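Local coordinates for peptidase M16 C-terminal domain-containing protein (Enterococcus faecalis, PDB 3D3Y) that is of unknown function but carries a domain related to the M16 metallopeptidases and is predicted to bind metal ions, at residues V6-G11 and V201-L206; A231-N236 and N378-Q383. One frame throughout, in Å; residues are numbered along the deposited sequence.

The two contacts follow one another along the chain: interaction 1 (6-11 with 201-206) closes before interaction 2 (231-236 with 378-383) opens. Their centres are about 17 Å apart and their nearest atoms about 4 Å, without touching. Interaction 1 lies near the edge of the six-stranded mixed sheet, where the turn between outermost strand 4-7 and strand 12-18 meets strand 200-207. Interaction 2 joins the loop between helix 211-219 and strand 244-251 to the end of helix 368-380. That helix connects them, because Phe204 and Leu206 of strand 200-207 also lean on it. A late helix thus packs against the earlier sheet and against the linker toward the second, five-stranded sheet.

Interaction 1 of 2, residues V6-G11 and V201-L206; sequences VQLVKG and VDIFVL
The backbone N of Val201 donates a hydrogen bond to Gly11 O, 2.9 Å from N to O, with 176° at the hydrogen. The carbonyl of Val201 gives no such bond: its O stands 3.3 Å from Gly11 O, and both are acceptors. This end of the contact is therefore a single backbone bond, and the CA atoms of Gly11 and Val201 are 6.2 Å apart. Gly11 has a positive phi of 84°. Its N is bonded to the carboxylate of Glu228, so both backbone polar atoms of the glycine have partners.

The bond sits where the chain turns between strands 4-7 and 12-18 of the mixed sheet. Leu8 and Val9 both face Val12, which makes a classic beta bulge, and the chain bends sharply at Leu8. Strand 12-18 then runs parallel to strand 200-207, and Asn13 takes over the backbone pairing with Val201 and Ile203.

Apart from the bond, Leu8 and Ile203 meet through single methyls, CD1 to CD1 at 4.0 Å, their side chains crossing at about a right angle. Leu8 CG and Ile203 CG1 both lie anti to the carbonyl carbon of their own residue, and the extended second torsions carry the two CD1 atoms out to each other. Phe218 of helix 211-219 also touches Ile203, placing this apolar pair on the face of the sheet covered by that helix; Phe204 and Leu206, on the other face of the strand, touch helix 368-380. Asp202 directs its CB away from segment 6-11; its carboxylate is held by a salt bridge to Lys230 and a hydrogen bond to His15.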
loop_
_atom_site.group_PDB
_atom_site.type_symbol
_atom_site.label_atom_id
_atom_site.label_comp_id
_atom_site.label_asym_id
_atom_site.label_seq_id
_atom_site.Cartn_x
_atom_site.Cartn_y
_atom_site.Cartn_z
ATOM N N VAL A 6 -19.679 4.030 15.245
ATOM C CA VAL A 6 -20.608 5.138 15.388
ATOM C C VAL A 6 -20.395 6.111 14.263
ATOM O O VAL A 6 -19.234 6.440 13.898
ATOM C CB VAL A 6 -20.390 5.971 16.664
ATOM C CG1 VAL A 6 -21.673 6.755 16.957
ATOM C CG2 VAL A 6 -20.029 5.103 17.832
ATOM N N GLN A 7 -21.514 6.558 13.711
ATOM C CA GLN A 7 -21.524 7.675 12.807
ATOM C C GLN A 7 -21.342 9.007 13.553
ATOM O O GLN A 7 -22.205 9.398 14.348
ATOM C CB GLN A 7 -22.837 7.695 12.067
ATOM C CG GLN A 7 -22.839 8.552 10.845
ATOM C CD GLN A 7 -24.056 8.275 9.989
ATOM O OE1 GLN A 7 -25.144 8.008 10.507
ATOM N NE2 GLN A 7 -23.876 8.305 8.676
ATOM N N LEU A 8 -20.238 9.693 13.276
ATOM C CA LEU A 8 -19.994 11.046 13.794
ATOM C C LEU A 8 -20.860 11.999 12.995
ATOM O O LEU A 8 -21.820 12.557 13.544
ATOM C CB LEU A 8 -18.507 11.407 13.710
ATOM C CG LEU A 8 -17.624 10.526 14.591
ATOM C CD1 LEU A 8 -16.151 10.923 14.457
ATOM C CD2 LEU A 8 -18.061 10.500 16.050
ATOM N N VAL A 9 -20.554 12.149 11.704
ATOM C CA VAL A 9 -21.513 12.658 10.698
ATOM C C VAL A 9 -21.538 11.704 9.497
ATOM O O VAL A 9 -20.655 10.845 9.362
ATOM C CB VAL A 9 -21.154 14.096 10.198
ATOM C CG1 VAL A 9 -21.239 15.114 11.342
ATOM C CG2 VAL A 9 -19.766 14.141 9.553
ATOM N N LYS A 10 -22.515 11.858 8.609
ATOM C CA LYS A 10 -22.519 11.105 7.324
ATOM C C LYS A 10 -21.138 11.087 6.660
ATOM O O LYS A 10 -20.543 12.146 6.465
ATOM C CB LYS A 10 -23.527 11.714 6.344
ATOM C CG LYS A 10 -23.932 10.799 5.193
ATOM C CD LYS A 10 -25.050 11.426 4.295
ATOM C CE LYS A 10 -24.503 12.609 3.447
ATOM N NZ LYS A 10 -25.370 12.946 2.260
ATOM N N GLY A 11 -20.645 9.890 6.316
ATOM C CA GLY A 11 -19.352 9.736 5.681
ATOM C C GLY A 11 -18.156 9.692 6.619
ATOM O O GLY A 11 -17.021 9.435 6.190
ATOM N N VAL A 201 -14.180 9.280 5.698
ATOM C CA VAL A 201 -13.224 9.327 6.800
ATOM C C VAL A 201 -13.590 8.217 7.772
ATOM O O VAL A 201 -14.763 8.061 8.125
ATOM C CB VAL A 201 -13.273 10.710 7.525
ATOM C CG1 VAL A 201 -12.257 10.754 8.686
ATOM C CG2 VAL A 201 -12.959 11.837 6.548
ATOM N N ASP A 202 -12.597 7.433 8.178
ATOM C CA ASP A 202 -12.817 6.409 9.200
ATOM C C ASP A 202 -11.724 6.533 10.254
ATOM O O ASP A 202 -10.544 6.714 9.943
ATOM C CB ASP A 202 -12.894 4.997 8.585
ATOM C CG ASP A 202 -14.186 4.773 7.837
ATOM O OD1 ASP A 202 -15.188 4.377 8.468
ATOM O OD2 ASP A 202 -14.216 5.033 6.614
ATOM N N ILE A 203 -12.144 6.488 11.511
ATOM C CA ILE A 203 -11.247 6.717 12.635
ATOM C C ILE A 203 -11.282 5.458 13.448
ATOM O O ILE A 203 -12.380 4.931 13.766
ATOM C CB ILE A 203 -11.717 7.908 13.492
ATOM C CG1 ILE A 203 -11.731 9.172 12.632
ATOM C CG2 ILE A 203 -10.803 8.074 14.716
ATOM C CD1 ILE A 203 -12.324 10.399 13.327
ATOM N N PHE A 204 -10.092 4.944 13.728
ATOM C CA PHE A 204 -9.935 3.717 14.499
ATOM C C PHE A 204 -9.160 3.970 15.783
ATOM O O PHE A 204 -8.163 4.721 15.800
ATOM C CB PHE A 204 -9.204 2.665 13.665
ATOM C CG PHE A 204 -10.025 2.123 12.544
ATOM C CD1 PHE A 204 -10.631 0.882 12.651
ATOM C CD2 PHE A 204 -10.201 2.863 11.367
ATOM C CE1 PHE A 204 -11.409 0.385 11.617
ATOM C CE2 PHE A 204 -10.976 2.359 10.331
ATOM C CZ PHE A 204 -11.569 1.131 10.451
ATOM N N VAL A 205 -9.623 3.333 16.854
ATOM C CA VAL A 205 -8.946 3.375 18.128
ATOM C C VAL A 205 -8.834 1.946 18.614
ATOM O O VAL A 205 -9.849 1.273 18.829
ATOM C CB VAL A 205 -9.719 4.238 19.179
ATOM C CG1 VAL A 205 -8.934 4.277 20.483
ATOM C CG2 VAL A 205 -9.923 5.638 18.634
ATOM N N LEU A 206 -7.593 1.486 18.768
ATOM C CA LEU A 206 -7.298 0.136 19.218
ATOM C C LEU A 206 -6.517 0.216 20.522
ATOM O O LEU A 206 -5.381 0.761 20.561
ATOM C CB LEU A 206 -6.494 -0.629 18.152
ATOM C CG LEU A 206 -5.843 -1.948 18.606
ATOM C CD1 LEU A 206 -6.862 -3.042 18.554
ATOM C CD2 LEU A 206 -4.681 -2.302 17.733
#

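Interaction 2 of 2, residues A231-N236 and N378-Q383; sequences AAIFYN and NELMPQ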
loop_
_atom_site.group_PDB
_atom_site.type_symbol
_atom_site.label_atom_id
_atom_site.label_comp_id
_atom_site.label_asym_id
_atom_site.label_seq_id
_atom_site.Cartn_x
_atom_site.Cartn_y
_atom_site.Cartn_z
ATOM N N ALA A 231 -15.283 4.941 -3.071
ATOM C CA ALA A 231 -14.867 4.397 -4.378
ATOM C C ALA A 231 -14.822 2.852 -4.332
ATOM O O ALA A 231 -14.521 2.265 -3.279
ATOM C CB ALA A 231 -13.484 4.939 -4.764
ATOM N N ALA A 232 -15.086 2.205 -5.472
ATOM C CA ALA A 232 -14.932 0.755 -5.581
ATOM C C ALA A 232 -13.501 0.392 -5.220
ATOM O O ALA A 232 -12.563 1.077 -5.621
ATOM C CB ALA A 232 -15.262 0.288 -6.957
ATOM N N ILE A 233 -13.316 -0.649 -4.420
ATOM C CA ILE A 233 -11.956 -0.958 -4.015
ATOM C C ILE A 233 -11.141 -1.620 -5.149
ATOM O O ILE A 233 -9.969 -1.284 -5.349
ATOM C CB ILE A 233 -11.859 -1.760 -2.687
ATOM C CG1 ILE A 233 -10.372 -1.995 -2.369
ATOM C CG2 ILE A 233 -12.616 -3.067 -2.763
ATOM C CD1 ILE A 233 -9.869 -1.519 -1.049
ATOM N N PHE A 234 -11.750 -2.545 -5.876
ATOM C CA PHE A 234 -10.998 -3.356 -6.815
ATOM C C PHE A 234 -10.813 -2.589 -8.111
ATOM O O PHE A 234 -11.670 -1.766 -8.488
ATOM C CB PHE A 234 -11.690 -4.700 -7.091
ATOM C CG PHE A 234 -11.757 -5.613 -5.893
ATOM C CD1 PHE A 234 -10.673 -5.755 -5.030
ATOM C CD2 PHE A 234 -12.911 -6.339 -5.633
ATOM C CE1 PHE A 234 -10.734 -6.619 -3.904
ATOM C CE2 PHE A 234 -12.983 -7.216 -4.510
ATOM C CZ PHE A 234 -11.882 -7.347 -3.655
ATOM N N TYR A 235 -9.700 -2.850 -8.789
ATOM C CA TYR A 235 -9.541 -2.362 -10.162
ATOM C C TYR A 235 -9.452 -3.570 -11.091
ATOM O O TYR A 235 -8.756 -4.543 -10.797
ATOM C CB TYR A 235 -8.297 -1.484 -10.330
ATOM C CG TYR A 235 -7.969 -1.160 -11.786
ATOM C CD1 TYR A 235 -8.498 -0.015 -12.414
ATOM C CD2 TYR A 235 -7.150 -2.006 -12.539
ATOM C CE1 TYR A 235 -8.200 0.288 -13.757
ATOM C CE2 TYR A 235 -6.845 -1.714 -13.884
ATOM C CZ TYR A 235 -7.369 -0.576 -14.479
ATOM O OH TYR A 235 -7.035 -0.324 -15.794
ATOM N N ASN A 236 -10.153 -3.464 -12.218
ATOM C CA ASN A 236 -10.144 -4.470 -13.267
ATOM C C ASN A 236 -10.025 -3.795 -14.651
ATOM O O ASN A 236 -10.404 -2.627 -14.833
ATOM C CB ASN A 236 -11.441 -5.309 -13.168
ATOM C CG ASN A 236 -11.537 -6.364 -14.245
ATOM O OD1 ASN A 236 -10.728 -7.307 -14.275
ATOM N ND2 ASN A 236 -12.517 -6.209 -15.159
ATOM N N ASN A 378 -11.690 -5.475 6.678
ATOM C CA ASN A 378 -12.928 -6.030 7.202
ATOM C C ASN A 378 -14.112 -5.077 7.132
ATOM O O ASN A 378 -15.237 -5.487 6.841
ATOM C CB ASN A 378 -12.698 -6.334 8.660
ATOM C CG ASN A 378 -13.106 -7.686 9.005
ATOM O OD1 ASN A 378 -14.291 -7.933 9.201
ATOM N ND2 ASN A 378 -12.133 -8.616 9.068
ATOM N N GLU A 379 -13.840 -3.818 7.445
ATOM C CA GLU A 379 -14.822 -2.751 7.393
ATOM C C GLU A 379 -15.266 -2.524 5.953
ATOM O O GLU A 379 -16.446 -2.416 5.682
ATOM C CB GLU A 379 -14.225 -1.463 7.974
ATOM C CG GLU A 379 -15.069 -0.205 7.772
ATOM C CD GLU A 379 -16.411 -0.275 8.482
ATOM O OE1 GLU A 379 -16.556 -1.083 9.433
ATOM O OE2 GLU A 379 -17.323 0.496 8.084
ATOM N N LEU A 380 -14.310 -2.477 5.034
ATOM C CA LEU A 380 -14.620 -2.359 3.611
ATOM C C LEU A 380 -15.410 -3.551 3.076
ATOM O O LEU A 380 -16.463 -3.395 2.452
ATOM C CB LEU A 380 -13.333 -2.175 2.805
ATOM C CG LEU A 380 -12.484 -0.970 3.203
ATOM C CD1 LEU A 380 -11.138 -1.022 2.526
ATOM C CD2 LEU A 380 -13.176 0.342 2.885
HETATM N N MSE A 381 -14.921 -4.753 3.350
HETATM C CA MSE A 381 -15.503 -5.937 2.761
HETATM C C MSE A 381 -15.881 -6.942 3.800
HETATM O O MSE A 381 -15.138 -7.906 4.043
HETATM C CB MSE A 381 -14.532 -6.539 1.772
HETATM C CG MSE A 381 -14.124 -5.564 0.720
HETATM SE SE MSE A 381 -12.878 -6.456 -0.399
HETATM C CE MSE A 381 -11.203 -5.935 0.344
ATOM N N PRO A 382 -17.068 -6.744 4.390
ATOM C CA PRO A 382 -17.526 -7.413 5.602
ATOM C C PRO A 382 -17.630 -8.917 5.494
ATOM O O PRO A 382 -17.627 -9.606 6.509
ATOM C CB PRO A 382 -18.927 -6.816 5.833
ATOM C CG PRO A 382 -18.936 -5.549 5.072
ATOM C CD PRO A 382 -18.090 -5.820 3.871
ATOM N N GLN A 383 -17.751 -9.445 4.296
ATOM C CA GLN A 383 -17.970 -10.877 4.225
ATOM C C GLN A 383 -16.868 -11.633 3.543
ATOM O O GLN A 383 -17.046 -12.763 3.100
ATOM C CB GLN A 383 -19.386 -11.209 3.733
ATOM C CG GLN A 383 -20.416 -11.084 4.902
ATOM C CD GLN A 383 -21.867 -10.950 4.462
ATOM O OE1 GLN A 383 -22.499 -11.923 4.002
ATOM N NE2 GLN A 383 -22.424 -9.747 4.647
#
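Selenium of Met381, in a selenomethionine, is the bump that meets the Phe234 ring, with SE 3.5 Å from CZ. It reaches the ring's outer end, since CE1 and CE2 are both farther from SE than CZ is. The selenium stands 4.5 Å from the ring centroid and 51° off the normal, an oblique approach. The Met381 side chain runs extended through chi2 and then bends at chi3 (-95°), which turns its terminal methyl aside beyond the selenium.

Ile233 fills the hollow between ring and helix end with two branches. Its CG2 lies over the centre of one face of the neighbouring Phe234 ring, 4.0 Å above the plane, and is 4.1 Å from Met381 SE. The selenium thus touches both the ring and the methyl resting on it. In the other branch chi1 (-179°) sets CG1 anti to the backbone N, and CD1, at the tip, meets Leu380 CD1 at 3.8 Å. The Ile233 side chain crosses those of Leu380 and Met381 at about a right angle.

Gln85 of strand 85-95 touches both Ile233 and Leu380, while Phe311 touches Met381. No hydrogen bond crosses between the segments. The arrangement is a Met-aromatic contact at the C-terminal end of helix 368-380, where Met381 is the first residue to leave helical geometry.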